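Local coordinates for MutT/nudix family protein (Shewanella oneidensis, PDB 3GZ5), which regulates transcription of NAD metabolism genes in an ADP-ribose-dependent manner, probably binding DNA through a winged-helix domain joined to a Nudix domain, at residues 117-120 against 121-124. Sequence-based numbering, arbitrary orientation.
With NA (sodium ion), chain D.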
loop_
_atom_site.group_PDB
_atom_site.type_symbol
_atom_site.label_atom_id
_atom_site.label_comp_id
_atom_site.label_asym_id
_atom_site.label_seq_id
_atom_site.Cartn_x
_atom_site.Cartn_y
_atom_site.Cartn_z
ATOM N N ALA B 117 -11.163 -10.868 -22.529
ATOM C CA ALA B 117 -11.519 -9.460 -22.711
ATOM C C ALA B 117 -10.528 -8.738 -23.630
ATOM O O ALA B 117 -10.893 -7.771 -24.303
ATOM C CB ALA B 117 -11.603 -8.756 -21.368
ATOM N N CYS B 118 -9.289 -9.230 -23.686
ATOM C CA CYS B 118 -8.242 -8.565 -24.457
ATOM C C CYS B 118 -7.330 -9.463 -25.306
ATOM O O CYS B 118 -6.568 -8.935 -26.122
ATOM C CB CYS B 118 -7.360 -7.764 -23.519
ATOM S SG CYS B 118 -6.057 -8.756 -22.847
ATOM N N GLN B 119 -7.363 -10.787 -25.095
ATOM C CA GLN B 119 -6.671 -11.740 -25.991
ATOM C C GLN B 119 -7.216 -11.648 -27.421
ATOM O O GLN B 119 -6.496 -11.921 -28.389
ATOM C CB GLN B 119 -6.766 -13.181 -25.475
ATOM C CG GLN B 119 -6.095 -14.247 -26.377
ATOM C CD GLN B 119 -4.560 -14.105 -26.502
ATOM O OE1 GLN B 119 -3.980 -14.452 -27.536
ATOM N NE2 GLN B 119 -3.909 -13.610 -25.451
ATOM N N ILE B 120 -8.490 -11.264 -27.531
ATOM C CA ILE B 120 -9.112 -10.875 -28.810
ATOM C C ILE B 120 -8.442 -9.669 -29.525
ATOM O O ILE B 120 -8.613 -9.496 -30.734
ATOM C CB ILE B 120 -10.640 -10.581 -28.636
ATOM C CG1 ILE B 120 -10.893 -9.624 -27.455
ATOM C CG2 ILE B 120 -11.441 -11.897 -28.505
ATOM C CD1 ILE B 120 -12.248 -8.906 -27.482
ATOM N N GLN B 121 -7.693 -8.848 -28.779
ATOM C CA GLN B 121 -7.100 -7.595 -29.303
ATOM C C GLN B 121 -5.576 -7.562 -29.176
ATOM O O GLN B 121 -4.977 -6.477 -29.253
ATOM C CB GLN B 121 -7.690 -6.371 -28.569
ATOM C CG GLN B 121 -9.205 -6.180 -28.712
ATOM C CD GLN B 121 -9.901 -5.921 -27.373
ATOM O OE1 GLN B 121 -9.277 -5.988 -26.318
ATOM N NE2 GLN B 121 -11.200 -5.634 -27.414
ATOM N N ILE B 122 -4.966 -8.742 -29.009
ATOM C CA ILE B 122 -3.576 -8.893 -28.535
ATOM C C ILE B 122 -2.859 -10.073 -29.213
ATOM O O ILE B 122 -1.640 -10.268 -29.057
ATOM C CB ILE B 122 -3.541 -9.097 -26.984
ATOM C CG1 ILE B 122 -2.395 -8.336 -26.332
ATOM C CG2 ILE B 122 -3.460 -10.574 -26.602
ATOM C CD1 ILE B 122 -2.486 -8.358 -24.834
ATOM N N ALA B 123 -3.632 -10.876 -29.938
ATOM C CA ALA B 123 -3.066 -11.910 -30.798
ATOM C C ALA B 123 -2.240 -11.215 -31.882
ATOM O O ALA B 123 -1.072 -11.551 -32.112
ATOM C CB ALA B 123 -4.190 -12.744 -31.431
ATOM N N SER B 124 -2.873 -10.212 -32.493
ATOM C CA SER B 124 -2.370 -9.458 -33.638
ATOM C C SER B 124 -1.198 -8.490 -33.362
ATOM O O SER B 124 -0.939 -7.585 -34.175
ATOM C CB SER B 124 -3.545 -8.671 -34.242
ATOM O OG SER B 124 -4.310 -8.010 -33.233
HETATM NA NA NA D . 0.555 -10.638 -28.759
#
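Gln121 N donates to Cys118 O at 2.9 Å, closing a tight turn at the end of the short helix 116-119 and illustrating how a chain leaving a helix can be bent toward an ion. The two middle residues, Gln119 and Ile120, keep helix-like backbone angles, and the donor stands above the plane of the Cys118 carbonyl, 67° out of it. A second, weak bond follows at wider spacing, from Ala123 N to Gln119 O at 3.4 Å.

Side chains fill in around this backbone frame. Ile122 lays its CB against the Cys118 carbonyl, 3.2 Å from Cys118 O, while its CD1 makes a looser apolar contact with Cys118 SG at 4.1 Å. Its other branch is met by Gln119: although the CB of Gln119 leaves away from the following residues, CG lies anti to the backbone N (chi1 178°) and a bend at chi2 (65°) brings the amide back. Gln119 NE2 thus lies 3.3 Å from Ile122 CG2, the two side chains crossing at about a right angle. Ile120 and Gln121 run side by side in the same direction, with Ile120 CG1 3.8 Å from Gln121 CD.

Farther out, Cys118 and Gln119 pack on Trp130 of strand 128-132, and Cys118 also touches Val82 and Met113, which packs the turn onto the rest of the Nudix domain. Ile122 O binds the sodium ion at 2.2 Å, and the carbonyl oxygens of Val125 and Val128 bind it too. The peptide linking Ile122 to Ala123 therefore has two partners, sodium on its oxygen and, weakly, Gln119 O on its N-H. Polarisation by sodium would probably make that N-H a somewhat better donor, coupling ion binding modestly to the turn.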